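PDB 3ZXY: subtilisin-like protein, which probably acts as a serine endopeptidase of the subtilisin family, this chain being the protease domain of the longer PatA protein from Prochloron didemni. Local coordinates for residues Gly17-Asp20 and Cys25-Gly28; Glu64-Gly69 and Gly202-Leu207; Asp93-Ile98 and Glu127-Leu132; Glu99-Val102 and Ile108-Ile111. The protein carries 1 engineered substitution. All blocks are in the same frame, centred on the assembly; numbering follows the deposited sequence. Where two conformers were deposited one is given.

The contacts form two groups. Contacts 1 and 2 lie on the same side of the chain's centre, their own centres about 11 Å apart, and they touch directly where Cys25 CA lies 3.4 Å from Thr65 OG1. Contacts 3 and 4 both use helix 91-103, with centres about 8 Å apart, and meet through Ile98 CD1 and Ile111 CD1 at 3.8 Å. In sequence, both segments of contact 4 fall between those of contact 3, and all four between the two segments of contact 2. Of the predicted charge-relay residues, Asp16 comes closest to contact 1, about 6 Å from Val19 between side chains, while contact 2 is remote from the predicted catalytic residues.

Contact 1: Gly17-Asp20 and Cys25-Gly28; sequences GPVD and CFQG
The Phe26 ring meets residues 17-20 with its edge: the backbone oxygen of Asp20 lies near the ring plane, with Asp20 O 3.3 Å from Phe26 CD2 and nearly as close to CE2. A carbonyl facing the weakly positive C-H rim of an aromatic ring is electrostatically sensible, although no conventional hydrogen bond joins the two segments. One face of the ring carries the sulfur of the preceding residue, Cys25 SG, 3.7 Å above the plane and over its centre. Val19 arrives obliquely, its CG1 methyl 3.9 Å from Phe26 CE2 and equally near CZ, the valine side chain standing roughly perpendicular to that of the phenylalanine. With CG1 anti to the backbone N (chi1 174°), that branch of Val19 is the one turned to the ring. Both segments belong to the loop that leaves strand 11-16 of the parallel subtilase sheet, directly after the predicted charge-relay Asp16, and leads to edge strand 30-33. Helix 47-60 packs against both residues, Val19 on Ala56 and Phe26 on Ser57. A serine in place of Phe26 would probably leave Val19 CG1 without its aromatic neighbour and open a gap beneath Cys25 SG. Asp20 directs its carboxylate elsewhere, OD2 accepting a hydrogen bond from Gly201 N and OD1 one from Ala22 N.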
# COMPACT_ATOMS: atom_id res chain seq x y z
N GLY A 17 3.63 3.93 10.59
CA GLY A 17 4.39 4.14 11.81
C GLY A 17 5.86 3.88 11.62
O GLY A 17 6.32 3.53 10.52
N PRO A 18 6.63 4.05 12.69
CA PRO A 18 8.04 3.70 12.64
C PRO A 18 8.25 2.26 12.22
O PRO A 18 7.44 1.38 12.54
CB PRO A 18 8.50 3.92 14.08
CG PRO A 18 7.54 4.90 14.64
CD PRO A 18 6.24 4.60 14.00
N VAL A 19 9.34 2.02 11.49
CA VAL A 19 9.69 0.67 11.05
C VAL A 19 10.97 0.24 11.75
O VAL A 19 11.98 0.94 11.72
CB VAL A 19 9.88 0.64 9.52
CG1 VAL A 19 10.39 -0.73 9.05
CG2 VAL A 19 8.57 0.99 8.83
N ASP A 20 10.93 -0.94 12.38
CA ASP A 20 12.10 -1.53 13.02
C ASP A 20 12.99 -2.11 11.93
O ASP A 20 12.95 -3.30 11.67
CB ASP A 20 11.69 -2.61 14.03
CG ASP A 20 12.88 -3.29 14.68
OD1 ASP A 20 14.01 -2.74 14.63
OD2 ASP A 20 12.70 -4.38 15.26
N CYS A 25 14.14 -9.72 9.18
CA CYS A 25 13.53 -9.82 7.86
C CYS A 25 14.00 -8.73 6.91
O CYS A 25 13.86 -8.88 5.71
CB CYS A 25 12.00 -9.87 7.91
SG CYS A 25 11.19 -8.27 8.14
N PHE A 26 14.56 -7.63 7.42
CA PHE A 26 15.02 -6.54 6.56
C PHE A 26 16.50 -6.59 6.20
O PHE A 26 16.99 -5.69 5.53
CB PHE A 26 14.70 -5.17 7.18
CG PHE A 26 13.24 -4.93 7.40
CD1 PHE A 26 12.36 -4.88 6.31
CD2 PHE A 26 12.73 -4.72 8.68
CE1 PHE A 26 11.02 -4.64 6.50
CE2 PHE A 26 11.38 -4.47 8.86
CZ PHE A 26 10.53 -4.43 7.78
N GLN A 27 17.21 -7.63 6.64
CA GLN A 27 18.62 -7.75 6.34
C GLN A 27 18.77 -8.05 4.86
O GLN A 27 18.35 -9.10 4.38
CB GLN A 27 19.27 -8.83 7.20
CG GLN A 27 20.75 -9.04 6.94
CD GLN A 27 21.61 -7.81 7.23
OE1 GLN A 27 21.66 -7.33 8.36
NE2 GLN A 27 22.32 -7.33 6.21
N GLY A 28 19.35 -7.11 4.12
CA GLY A 28 19.42 -7.22 2.68
C GLY A 28 18.53 -6.24 1.96
O GLY A 28 18.71 -6.03 0.76

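Contact 2: Glu64-Gly69 and Gly202-Leu207; sequences ETSVPG and GGTERL
The backbones of Ser66 and Thr204 stay 7.3 Å apart between their CA atoms, the nearest CA pair of the two segments, and no hydrogen bond joins them; side chains from an irregular loop and the start of strand 204-207 make the contact. Thr204 supplies the central group. Its CG2 methyl touches Val67 CG2 at 3.5 Å, a close methyl-to-methyl approach, and the two side chains lie alongside one another, pointing opposite ways. The same Thr204 CG2 also lies 3.7 Å from Ser66 OG, with the CB of that serine only slightly farther away, so a single methyl is pressed against two consecutive residues. Thr204 puts OG1 between its backbone N and carbonyl carbon (chi1 62°), a torsion that swings CG2 anti to the carbonyl carbon and presents carbon, not oxygen, to the loop. Strand 204-207 pairs with strand 195-198 in a small antiparallel hairpin of the subtilase domain, separate from the large parallel sheet, and the loop 64-69 runs from helix 47-60 toward strand 75-80. Thr204 also packs on Leu196 of the hairpin partner, while Val67, buried, rests on Cys25 and on Ser57 of helix 47-60. Within the loop, the Val67 N-H makes a weak hydrogen bond to Thr65 OG1, 3.3 Å long with an angle of 152°, and the same hydroxyl is bonded to Gln62 O, tying the turn back to the residues that precede it. Just ahead of the strand, Gly203 O is hydrogen-bonded to His23 NE2.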
# COMPACT_ATOMS: atom_id res chain seq x y z
N GLU A 64 13.90 -16.05 2.40
CA GLU A 64 14.53 -16.97 3.36
C GLU A 64 14.62 -16.41 4.77
O GLU A 64 15.25 -17.03 5.64
CB GLU A 64 15.93 -17.43 2.89
CG GLU A 64 15.95 -17.99 1.48
CD GLU A 64 17.33 -18.01 0.86
OE1 GLU A 64 18.29 -17.51 1.49
OE2 GLU A 64 17.46 -18.54 -0.27
N THR A 65 14.00 -15.25 5.01
CA THR A 65 13.86 -14.74 6.37
C THR A 65 12.48 -15.15 6.89
O THR A 65 11.71 -15.83 6.20
CB THR A 65 14.01 -13.20 6.45
OG1 THR A 65 12.84 -12.56 5.91
CG2 THR A 65 15.26 -12.72 5.72
N SER A 66 12.18 -14.74 8.12
CA SER A 66 10.91 -15.05 8.76
C SER A 66 9.71 -14.38 8.10
O SER A 66 8.58 -14.79 8.33
CB SER A 66 10.97 -14.65 10.23
OG SER A 66 11.28 -13.27 10.38
N VAL A 67 9.94 -13.34 7.30
CA VAL A 67 8.86 -12.68 6.54
C VAL A 67 9.28 -12.42 5.09
O VAL A 67 9.85 -11.38 4.78
CB VAL A 67 8.42 -11.35 7.18
CG1 VAL A 67 7.18 -10.83 6.44
CG2 VAL A 67 8.12 -11.54 8.66
N PRO A 68 9.02 -13.37 4.19
CA PRO A 68 9.33 -13.14 2.78
C PRO A 68 8.41 -12.06 2.23
O PRO A 68 7.20 -12.16 2.34
CB PRO A 68 9.07 -14.49 2.12
CG PRO A 68 9.16 -15.49 3.21
CD PRO A 68 8.74 -14.80 4.47
N GLY A 69 9.00 -11.02 1.65
CA GLY A 69 8.24 -9.89 1.13
C GLY A 69 7.93 -10.07 -0.34
O GLY A 69 8.47 -10.93 -1.01
N GLY A 202 11.55 -8.05 17.26
CA GLY A 202 11.74 -9.45 16.86
C GLY A 202 10.44 -10.23 16.84
O GLY A 202 9.47 -9.88 17.51
N GLY A 203 10.44 -11.32 16.07
CA GLY A 203 9.30 -12.20 15.96
C GLY A 203 8.37 -11.78 14.84
O GLY A 203 8.63 -10.81 14.12
N THR A 204 7.31 -12.55 14.67
CA THR A 204 6.32 -12.26 13.63
C THR A 204 4.94 -12.41 14.21
O THR A 204 4.75 -12.99 15.28
CB THR A 204 6.47 -13.21 12.44
OG1 THR A 204 6.24 -14.56 12.87
CG2 THR A 204 7.86 -13.10 11.83
N GLU A 205 3.96 -11.90 13.47
CA GLU A 205 2.57 -12.00 13.86
C GLU A 205 1.72 -12.01 12.60
O GLU A 205 2.14 -11.44 11.60
CB GLU A 205 2.17 -10.80 14.73
CG GLU A 205 0.75 -10.88 15.26
CD GLU A 205 0.53 -10.02 16.49
OE1 GLU A 205 1.34 -9.11 16.75
OE2 GLU A 205 -0.48 -10.27 17.21
N ARG A 206 0.56 -12.66 12.67
CA ARG A 206 -0.44 -12.59 11.59
C ARG A 206 -1.58 -11.67 11.98
O ARG A 206 -2.23 -11.86 13.02
CB ARG A 206 -0.97 -13.98 11.26
CG ARG A 206 0.10 -14.84 10.61
CD ARG A 206 -0.41 -16.20 10.15
NE ARG A 206 0.62 -16.94 9.43
CZ ARG A 206 0.88 -16.85 8.12
NH1 ARG A 206 0.17 -16.06 7.31
NH2 ARG A 206 1.87 -17.58 7.61
N LEU A 207 -1.81 -10.67 11.12
CA LEU A 207 -2.79 -9.62 11.40
C LEU A 207 -3.81 -9.54 10.28
O LEU A 207 -3.53 -9.94 9.14
CB LEU A 207 -2.09 -8.26 11.55
CG LEU A 207 -1.10 -8.14 12.73
CD1 LEU A 207 -0.43 -6.78 12.75
CD2 LEU A 207 -1.77 -8.42 14.06

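Contact 3: Asp93-Ile98 and Glu127-Leu132; sequences DLARGI and ENAVSL
Ile98 sets CG1 anti to its carbonyl carbon (chi1 -71°), and this rotation throws CG2 forward onto the Ala129 backbone and methyl while CD1 extends toward Val130. The CG2 branch does most of the touching: Ile98 CG2 is 3.7 Å from Ala129 O and 3.8 Å from Ala129 CB. CD1 makes a looser contact, 4.5 Å from Val130 CG2. One turn earlier the small side chains meet directly, Ala95 CB against Ala129 CB at 3.8 Å, with Ala95 O equally close to that methyl. Ala129 CB therefore sits against both Ala95 and Ile98 of the facing helix. Two alanines at the point of nearest backbone approach let their CA atoms come within 5.3 Å, and the axes of the two short segments pass 8.8 Å apart, a close spacing for a helix pair. All four touching residues are buried, and the side chains that meet are all apolar, with two backbone oxygens touching methyls. On the flank turned from the partner helix, Arg96 NH1 forms a salt bridge with Asp93 OD1, 3.0 Å long and nearly straight; Asp93 OD1 offers its anti lone pair and lies in the plane of the guanidinium group. The other oxygen, Asp93 OD2, takes the N-H of Thr90, just before the helix. The segments run nearly parallel, 20° between their N-to-C directions, as is usual for neighbouring helices laid against one face of a parallel sheet in an alpha/beta fold, here helices 91-103 and 124-135 of the subtilase domain.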
# COMPACT_ATOMS: atom_id res chain seq x y z
N ASP A 93 -0.91 16.17 8.37
CA ASP A 93 0.27 15.32 8.61
C ASP A 93 0.45 14.30 7.48
O ASP A 93 1.57 14.02 7.05
CB ASP A 93 0.17 14.57 9.94
CG ASP A 93 0.15 15.48 11.15
OD1 ASP A 93 0.83 16.54 11.17
OD2 ASP A 93 -0.55 15.12 12.13
N LEU A 94 -0.65 13.71 7.05
CA LEU A 94 -0.65 12.80 5.90
C LEU A 94 -0.15 13.52 4.67
O LEU A 94 0.69 13.00 3.93
CB LEU A 94 -2.05 12.25 5.59
CG LEU A 94 -2.59 11.04 6.34
CD1 LEU A 94 -4.01 10.72 5.89
CD2 LEU A 94 -1.65 9.87 6.09
N ALA A 95 -0.69 14.71 4.43
CA ALA A 95 -0.31 15.48 3.23
C ALA A 95 1.18 15.77 3.22
O ALA A 95 1.83 15.67 2.18
CB ALA A 95 -1.10 16.79 3.14
N ARG A 96 1.73 16.12 4.38
CA ARG A 96 3.16 16.38 4.51
C ARG A 96 4.00 15.14 4.15
O ARG A 96 5.02 15.25 3.47
CB ARG A 96 3.50 16.83 5.93
CG ARG A 96 4.94 17.25 6.11
CD ARG A 96 5.27 17.68 7.54
NE ARG A 96 4.39 18.75 8.04
CZ ARG A 96 3.36 18.57 8.87
NH1 ARG A 96 3.04 17.37 9.34
NH2 ARG A 96 2.64 19.63 9.26
N GLY A 97 3.56 13.97 4.60
CA GLY A 97 4.26 12.74 4.30
C GLY A 97 4.21 12.42 2.81
O GLY A 97 5.17 11.92 2.24
N ILE A 98 3.05 12.66 2.20
CA ILE A 98 2.88 12.41 0.77
C ILE A 98 3.84 13.30 -0.03
O ILE A 98 4.54 12.83 -0.91
CB ILE A 98 1.42 12.64 0.34
CG1 ILE A 98 0.52 11.53 0.89
CG2 ILE A 98 1.32 12.73 -1.18
CD1 ILE A 98 -0.97 11.82 0.76
N GLU A 127 -6.22 16.97 -0.32
CA GLU A 127 -6.64 16.99 -1.73
C GLU A 127 -5.48 17.43 -2.62
O GLU A 127 -5.23 16.84 -3.66
CB GLU A 127 -7.83 17.94 -1.93
CG GLU A 127 -9.15 17.39 -1.40
CD GLU A 127 -10.30 18.36 -1.62
OE1 GLU A 127 -10.09 19.59 -1.59
OE2 GLU A 127 -11.45 17.87 -1.80
N ASN A 128 -4.76 18.46 -2.17
CA ASN A 128 -3.65 19.01 -2.94
C ASN A 128 -2.50 18.03 -3.04
O ASN A 128 -1.85 17.93 -4.08
CB ASN A 128 -3.15 20.31 -2.30
CG ASN A 128 -4.09 21.48 -2.52
OD1 ASN A 128 -5.09 21.38 -3.23
ND2 ASN A 128 -3.76 22.62 -1.91
N ALA A 129 -2.23 17.30 -1.96
CA ALA A 129 -1.13 16.33 -1.97
C ALA A 129 -1.47 15.17 -2.91
O ALA A 129 -0.60 14.67 -3.63
CB ALA A 129 -0.84 15.82 -0.57
N VAL A 130 -2.73 14.77 -2.93
CA VAL A 130 -3.15 13.69 -3.83
C VAL A 130 -3.13 14.17 -5.28
O VAL A 130 -2.73 13.42 -6.18
CB VAL A 130 -4.52 13.14 -3.40
CG1 VAL A 130 -5.04 12.11 -4.41
CG2 VAL A 130 -4.41 12.51 -2.03
N SER A 131 -3.51 15.42 -5.50
CA SER A 131 -3.40 16.03 -6.83
C SER A 131 -1.94 16.06 -7.30
O SER A 131 -1.66 15.81 -8.48
CB SER A 131 -4.00 17.44 -6.82
OG SER A 131 -3.84 18.07 -8.09
N LEU A 132 -1.01 16.35 -6.38
CA LEU A 132 0.42 16.35 -6.69
C LEU A 132 0.86 14.96 -7.18
O LEU A 132 1.63 14.85 -8.14
CB LEU A 132 1.24 16.76 -5.46
CG LEU A 132 2.77 16.76 -5.58
CD1 LEU A 132 3.20 17.90 -6.48
CD2 LEU A 132 3.44 16.84 -4.22

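Contact 4: Glu99-Val102 and Ile108-Ile111; sequences ERAV and IINI
Ala101 is the first residue of 99-102 to reach the strand: its methyl points toward it and meets the end of Ile109, with Ala101 CB 3.7 Å from Ile109 CD1 and 3.9 Å from Ile109 CG1. Val102 follows from the side, its CG2 branch 4.0 Å from Ile109 CD1, the two side chains crossing at a slant. Ile109 reaches both because CG1 stands anti to its carbonyl carbon (chi1 -63°) and the chain then runs on extended (chi2 175°), carrying CD1 up to the helix. Around these residues, Ala101 also touches Ala13 and Leu15 of strand 11-16, while Val102 and Ile109 share Cys133 of helix 124-135, the helix on which Glu99 leans. Helix 91-103 leads into strand 108-111 through a short connection, the helix-to-strand half of a beta-alpha-beta unit. The contact is purely apolar: between these segments no hydrogen bond or charge fixes direction, so the fit of methyl surfaces probably sets how helix 91-103 sits on the sheet here.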
# COMPACT_ATOMS: atom_id res chain seq x y z
N GLU A 99 3.89 14.59 0.30
CA GLU A 99 4.81 15.49 -0.40
C GLU A 99 6.28 15.05 -0.20
O GLU A 99 7.09 15.11 -1.14
CB GLU A 99 4.52 16.96 0.01
CG GLU A 99 3.08 17.30 -0.37
CD GLU A 99 2.66 18.75 -0.30
OE1 GLU A 99 3.49 19.64 -0.01
OE2 GLU A 99 1.45 18.98 -0.55
N ARG A 100 6.63 14.59 1.00
CA ARG A 100 7.98 14.10 1.29
C ARG A 100 8.32 12.95 0.35
O ARG A 100 9.39 12.88 -0.24
CB ARG A 100 8.06 13.61 2.75
CG ARG A 100 9.45 13.26 3.26
CD ARG A 100 10.24 14.49 3.68
NE ARG A 100 11.39 14.18 4.56
CZ ARG A 100 12.64 13.96 4.17
NH1 ARG A 100 13.00 14.03 2.89
NH2 ARG A 100 13.56 13.67 5.08
N ALA A 101 7.37 12.03 0.20
CA ALA A 101 7.57 10.86 -0.64
C ALA A 101 7.68 11.22 -2.11
O ALA A 101 8.56 10.73 -2.80
CB ALA A 101 6.44 9.85 -0.44
N VAL A 102 6.78 12.07 -2.60
CA VAL A 102 6.84 12.52 -4.00
C VAL A 102 8.20 13.18 -4.27
O VAL A 102 8.86 12.90 -5.29
CB VAL A 102 5.70 13.50 -4.34
CG1 VAL A 102 5.92 14.12 -5.72
CG2 VAL A 102 4.34 12.82 -4.25
N ILE A 108 5.37 4.66 -5.95
CA ILE A 108 4.20 4.15 -5.25
C ILE A 108 4.29 4.65 -3.82
O ILE A 108 5.38 4.68 -3.23
CB ILE A 108 4.17 2.60 -5.25
CG1 ILE A 108 3.96 2.07 -6.66
CG2 ILE A 108 3.10 2.06 -4.30
CD1 ILE A 108 4.46 0.65 -6.82
N ILE A 109 3.15 5.09 -3.29
CA ILE A 109 3.03 5.53 -1.89
C ILE A 109 1.96 4.65 -1.25
O ILE A 109 0.80 4.69 -1.63
CB ILE A 109 2.65 7.03 -1.81
CG1 ILE A 109 3.76 7.88 -2.42
CG2 ILE A 109 2.41 7.45 -0.35
CD1 ILE A 109 3.44 9.37 -2.49
N ASN A 110 2.38 3.83 -0.29
CA ASN A 110 1.47 2.96 0.46
C ASN A 110 0.98 3.71 1.69
O ASN A 110 1.78 4.13 2.52
CB ASN A 110 2.21 1.69 0.90
CG ASN A 110 1.33 0.68 1.61
OD1 ASN A 110 0.87 -0.28 0.99
ND2 ASN A 110 1.04 0.89 2.90
N ILE A 111 -0.34 3.88 1.80
CA ILE A 111 -0.93 4.49 3.01
C ILE A 111 -1.97 3.52 3.58
O ILE A 111 -3.13 3.49 3.16
CB ILE A 111 -1.58 5.84 2.70
CG1 ILE A 111 -0.56 6.80 2.07
CG2 ILE A 111 -2.17 6.45 3.97
CD1 ILE A 111 -1.10 8.19 1.78